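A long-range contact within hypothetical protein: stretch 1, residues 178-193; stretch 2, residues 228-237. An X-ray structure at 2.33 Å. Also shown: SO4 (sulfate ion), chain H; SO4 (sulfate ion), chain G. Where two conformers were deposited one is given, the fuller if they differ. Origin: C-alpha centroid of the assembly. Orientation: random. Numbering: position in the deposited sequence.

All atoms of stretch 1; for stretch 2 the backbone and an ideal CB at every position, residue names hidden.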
# COMPACT_ATOMS: atom_id res chain seq x y z
N GLU A 178 9.83 -5.46 2.09
CA GLU A 178 8.89 -6.55 1.87
C GLU A 178 7.45 -6.06 2.03
O GLU A 178 7.09 -5.54 3.09
CB GLU A 178 9.21 -7.70 2.83
CG GLU A 178 8.54 -9.03 2.50
CD GLU A 178 8.84 -10.15 3.48
OE1 GLU A 178 8.90 -9.88 4.70
OE2 GLU A 178 9.01 -11.31 3.03
N VAL A 179 6.62 -6.23 0.96
CA VAL A 179 5.19 -5.91 0.97
C VAL A 179 4.41 -7.23 0.95
O VAL A 179 4.66 -8.09 0.10
CB VAL A 179 4.77 -4.94 -0.14
CG1 VAL A 179 3.24 -4.77 -0.16
CG2 VAL A 179 5.47 -3.60 0.02
N ILE A 180 3.55 -7.44 1.97
CA ILE A 180 2.77 -8.66 2.22
C ILE A 180 1.30 -8.30 2.36
O ILE A 180 0.84 -8.04 3.47
CB ILE A 180 3.29 -9.44 3.48
CG1 ILE A 180 4.81 -9.54 3.50
CG2 ILE A 180 2.63 -10.83 3.63
CD1 ILE A 180 5.39 -9.55 4.86
N PRO A 181 0.54 -8.33 1.25
CA PRO A 181 -0.88 -7.93 1.32
C PRO A 181 -1.77 -8.84 2.18
O PRO A 181 -2.77 -8.36 2.72
CB PRO A 181 -1.33 -7.97 -0.15
CG PRO A 181 -0.06 -7.81 -0.94
CD PRO A 181 0.95 -8.57 -0.15
N ASN A 182 -1.43 -10.14 2.29
CA ASN A 182 -2.18 -11.14 3.05
C ASN A 182 -3.56 -11.44 2.42
O ASN A 182 -4.45 -11.99 3.09
CB ASN A 182 -2.31 -10.74 4.52
CG ASN A 182 -1.02 -10.89 5.26
OD1 ASN A 182 -0.39 -11.94 5.22
ND2 ASN A 182 -0.60 -9.86 5.94
N THR A 183 -3.72 -11.09 1.14
CA THR A 183 -4.92 -11.35 0.33
C THR A 183 -4.44 -11.58 -1.10
O THR A 183 -3.39 -11.03 -1.43
CB THR A 183 -5.95 -10.18 0.45
OG1 THR A 183 -7.21 -10.59 -0.12
CG2 THR A 183 -5.49 -8.90 -0.23
N PRO A 184 -5.12 -12.35 -1.99
CA PRO A 184 -4.59 -12.50 -3.37
C PRO A 184 -4.55 -11.15 -4.12
O PRO A 184 -5.46 -10.33 -3.98
CB PRO A 184 -5.55 -13.51 -4.02
CG PRO A 184 -6.20 -14.21 -2.88
CD PRO A 184 -6.35 -13.15 -1.82
N THR A 185 -3.42 -10.88 -4.79
CA THR A 185 -3.21 -9.63 -5.53
C THR A 185 -2.51 -9.86 -6.86
O THR A 185 -1.96 -10.92 -7.13
CB THR A 185 -2.34 -8.59 -4.72
OG1 THR A 185 -1.03 -9.12 -4.52
CG2 THR A 185 -2.94 -8.18 -3.39
N ARG A 186 -2.54 -8.82 -7.67
CA ARG A 186 -1.84 -8.63 -8.94
C ARG A 186 -1.34 -7.19 -8.99
O ARG A 186 -1.97 -6.31 -8.39
CB ARG A 186 -2.75 -8.91 -10.16
CG ARG A 186 -2.91 -10.38 -10.54
CD ARG A 186 -1.57 -11.06 -10.76
NE ARG A 186 -1.69 -12.49 -11.05
CZ ARG A 186 -1.77 -13.44 -10.13
NH1 ARG A 186 -1.80 -13.14 -8.84
NH2 ARG A 186 -1.86 -14.71 -10.50
N LEU A 187 -0.24 -6.94 -9.72
CA LEU A 187 0.22 -5.57 -9.93
C LEU A 187 -0.75 -4.92 -10.90
O LEU A 187 -1.23 -5.61 -11.80
CB LEU A 187 1.64 -5.53 -10.53
CG LEU A 187 2.76 -6.16 -9.76
CD1 LEU A 187 4.03 -6.18 -10.59
CD2 LEU A 187 2.97 -5.47 -8.46
N CYS A 188 -0.99 -3.60 -10.78
CA CYS A 188 -1.84 -2.92 -11.75
C CYS A 188 -1.13 -2.85 -13.11
O CYS A 188 -1.80 -2.78 -14.12
CB CYS A 188 -2.24 -1.54 -11.25
SG CYS A 188 -2.99 -1.54 -9.60
N SER A 189 0.21 -2.94 -13.12
CA SER A 189 1.04 -3.00 -14.33
C SER A 189 0.93 -4.40 -15.01
O SER A 189 1.35 -4.55 -16.17
CB SER A 189 2.50 -2.66 -14.01
OG SER A 189 3.14 -3.60 -13.16
N GLU A 190 0.38 -5.42 -14.30
CA GLU A 190 0.13 -6.78 -14.85
C GLU A 190 -1.30 -6.87 -15.48
O GLU A 190 -1.59 -7.82 -16.21
CB GLU A 190 0.31 -7.87 -13.77
CG GLU A 190 1.74 -8.09 -13.29
CD GLU A 190 1.91 -9.15 -12.22
OE1 GLU A 190 1.26 -9.03 -11.15
OE2 GLU A 190 2.71 -10.09 -12.43
N ILE A 191 -2.18 -5.88 -15.19
CA ILE A 191 -3.56 -5.83 -15.68
C ILE A 191 -3.74 -4.61 -16.62
O ILE A 191 -4.19 -4.78 -17.75
CB ILE A 191 -4.56 -5.87 -14.48
CG1 ILE A 191 -4.58 -7.32 -13.90
CG2 ILE A 191 -5.98 -5.39 -14.91
CD1 ILE A 191 -5.26 -7.55 -12.66
N ASP A 192 -3.36 -3.39 -16.15
CA ASP A 192 -3.35 -2.14 -16.92
C ASP A 192 -1.89 -1.94 -17.38
O ASP A 192 -1.15 -1.11 -16.83
CB ASP A 192 -3.90 -0.96 -16.08
CG ASP A 192 -5.33 -1.14 -15.60
OD1 ASP A 192 -5.99 -2.11 -16.02
OD2 ASP A 192 -5.80 -0.28 -14.81
N GLN A 193 -1.50 -2.76 -18.38
CA GLN A 193 -0.16 -2.87 -18.98
C GLN A 193 0.27 -1.60 -19.77
O GLN A 193 1.43 -1.51 -20.20
CB GLN A 193 -0.10 -4.11 -19.90
CG GLN A 193 -0.96 -4.04 -21.18
CD GLN A 193 -2.40 -4.41 -20.95
OE1 GLN A 193 -3.26 -3.56 -20.67
NE2 GLN A 193 -2.71 -5.70 -21.07
N UNK A 228 11.31 6.21 -4.60
CA UNK A 228 10.59 5.75 -3.41
C UNK A 228 9.99 4.37 -3.65
O UNK A 228 10.00 3.84 -4.78
CB UNK A 228 9.49 6.74 -3.03
N UNK A 229 9.45 3.78 -2.60
CA UNK A 229 8.69 2.57 -2.80
C UNK A 229 7.32 3.01 -3.30
O UNK A 229 6.64 3.83 -2.66
CB UNK A 229 8.60 1.73 -1.52
N UNK A 230 6.96 2.53 -4.47
CA UNK A 230 5.69 2.81 -5.11
C UNK A 230 5.17 1.51 -5.65
O UNK A 230 5.74 0.95 -6.59
CB UNK A 230 5.82 3.86 -6.21
N UNK A 231 4.15 0.96 -5.00
CA UNK A 231 3.57 -0.30 -5.41
C UNK A 231 2.06 -0.18 -5.51
O UNK A 231 1.36 0.08 -4.53
CB UNK A 231 3.96 -1.41 -4.43
N UNK A 232 1.59 -0.33 -6.73
CA UNK A 232 0.19 -0.28 -7.10
C UNK A 232 -0.35 -1.72 -7.28
O UNK A 232 0.18 -2.49 -8.10
CB UNK A 232 0.01 0.54 -8.38
N UNK A 233 -1.38 -2.08 -6.50
CA UNK A 233 -1.95 -3.44 -6.49
C UNK A 233 -3.43 -3.51 -6.76
O UNK A 233 -4.18 -2.59 -6.41
CB UNK A 233 -1.68 -4.10 -5.14
N UNK A 234 -3.86 -4.66 -7.30
CA UNK A 234 -5.27 -4.97 -7.46
C UNK A 234 -5.61 -6.03 -6.44
O UNK A 234 -4.89 -7.01 -6.33
CB UNK A 234 -5.60 -5.43 -8.88
N UNK A 235 -6.68 -5.82 -5.69
CA UNK A 235 -7.22 -6.80 -4.76
C UNK A 235 -8.39 -7.45 -5.49
O UNK A 235 -8.80 -6.93 -6.53
CB UNK A 235 -7.64 -6.17 -3.43
N UNK A 236 -8.89 -8.57 -4.97
CA UNK A 236 -9.97 -9.33 -5.60
C UNK A 236 -11.23 -8.56 -5.95
O UNK A 236 -11.56 -8.40 -7.14
CB UNK A 236 -10.36 -10.48 -4.67
N UNK A 237 -11.96 -8.09 -4.93
CA UNK A 237 -13.24 -7.37 -5.09
C UNK A 237 -13.01 -6.07 -5.90
O UNK A 237 -13.82 -5.79 -6.78
CB UNK A 237 -13.85 -7.05 -3.72
S SO4 H . -1.48 -16.54 -7.52
O1 SO4 H . -2.51 -15.69 -6.91
O2 SO4 H . -1.95 -16.97 -8.85
O3 SO4 H . -0.23 -15.80 -7.66
O4 SO4 H . -1.23 -17.71 -6.69
S SO4 G . -2.71 -14.46 -14.07
O1 SO4 G . -3.54 -15.35 -13.24
O2 SO4 G . -2.77 -14.89 -15.46
O3 SO4 G . -3.21 -13.09 -13.97
O4 SO4 G . -1.33 -14.51 -13.61

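At position 228 nothing of stretch 1 comes within reach of the ideal CB, so this contact sets no rule there; the residue is Asp228. Position 229 has an extended backbone and a CB directed toward stretch 1 but still far from it, so a long apolar chain could reach Val179. It is Leu229, whose CD2 lies 4.0 Å from Val179 CG2. Position 230 is out of reach and tells little; it is Ser230.

At 231 the CB points sideways, and the ideal CB of 231 lies 5.2 Å from Val179 CG2. Leu187 also offers methyls nearby, so a branched aliphatic chain of leucine or isoleucine size would bridge the two. Leu231 does so: its CD2 meets Val179 CG1 at 3.7 Å and its CD1 meets Leu187 CD2 at 3.5 Å.

Position 232 gives its carbonyl to the pairing: Cys188 N donates to the O of 232 at 3.1 Å. Its ideal CB sits only 3.8 Å from Cys188 SG, which favours something small: alanine, serine or cysteine. The residue is Cys232, with its SG 2.9 Å from Cys188 SG, a tight approach but well beyond disulfide length.

At 233 the CB leads away overall, yet lies 3.9 Å from Arg186 O and 4.6 Å from Thr185 CB. Pro181 and Leu187 supply apolar surface, so leucine, isoleucine or methionine would suit. Leu233, in the m, t rotamer, spans them: CD1 is 3.7 Å from Pro181 CG, and CD2 is 3.8 Å from Leu187 CD2.

Position 234 is the anchor of the antiparallel register. Its N donates to Arg186 O at 2.7 Å, nearly straight, and its O accepts from Arg186 N at 3.3 Å. The ideal CB stands 4.3 Å from Ile191 CD1 and 4.7 Å from Cys188 SG, inviting a large apolar chain, aliphatic or aromatic. Phe234 has the largest covered area of the contact. Cys188 SG sits over one ring face, 4.2 Å from the centroid, while Ile191 CG2 approaches CE2 at 3.7 Å and Asp192 OD2 lies at the ring edge. Arg186 shares this side of the sheet, but its guanidinium leads away to two sulfates.

At 235 the CB points to the same face of the sheet as the side chain of Thr185, with Thr183 CG2 4.7 Å and Thr185 CG2 5.1 Å from the ideal CB, so valine or threonine would fit. Thr235 places CG2 4.2 Å from Thr183 CG2; it precedes a helix without a side-chain cap.

Position 236 has helical angles, and its ideal CB is 5.0 Å from Pro184 O; stretch 1 leaves room for a side chain here and does not require glycine. The residue is Gly236, whose N donates to a water that in turn donates to Pro184 O. Position 237 is out of reach; it is Ile237.

Stretch 2 228-237: DLSLCLFTGI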
# COMPACT_ATOMS: atom_id res chain seq x y z
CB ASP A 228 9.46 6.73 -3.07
CG ASP A 228 9.93 8.09 -2.59
OD1 ASP A 228 10.95 8.16 -1.85
OD2 ASP A 228 9.25 9.09 -2.89
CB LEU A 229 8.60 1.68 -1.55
CG LEU A 229 7.50 0.61 -1.59
CD1 LEU A 229 7.82 -0.44 -2.60
CD2 LEU A 229 7.34 -0.03 -0.27
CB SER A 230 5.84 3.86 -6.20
OG SER A 230 4.58 4.15 -6.78
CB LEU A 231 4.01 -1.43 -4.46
CG LEU A 231 3.64 -2.87 -4.81
CD1 LEU A 231 4.31 -3.32 -6.10
CD2 LEU A 231 4.01 -3.80 -3.68
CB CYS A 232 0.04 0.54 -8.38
SG CYS A 232 -1.67 0.92 -8.80
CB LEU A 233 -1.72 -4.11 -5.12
CG LEU A 233 -0.30 -4.33 -4.63
CD1 LEU A 233 -0.30 -4.86 -3.20
CD2 LEU A 233 0.46 -5.27 -5.55
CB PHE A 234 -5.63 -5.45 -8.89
CG PHE A 234 -6.09 -4.39 -9.86
CD1 PHE A 234 -7.24 -3.65 -9.60
CD2 PHE A 234 -5.42 -4.18 -11.06
CE1 PHE A 234 -7.66 -2.66 -10.49
CE2 PHE A 234 -5.84 -3.20 -11.95
CZ PHE A 234 -6.96 -2.45 -11.66
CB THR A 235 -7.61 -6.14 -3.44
OG1 THR A 235 -8.51 -5.08 -3.75
CG2 THR A 235 -6.43 -5.62 -2.65
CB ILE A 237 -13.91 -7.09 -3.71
CG1 ILE A 237 -14.02 -8.37 -2.81
CG2 ILE A 237 -15.24 -6.36 -3.85
CD1 ILE A 237 -15.35 -8.95 -2.54
O HOH W 1 -7.77 -9.99 -2.84
O HOH W 2 1.46 -2.07 -10.42
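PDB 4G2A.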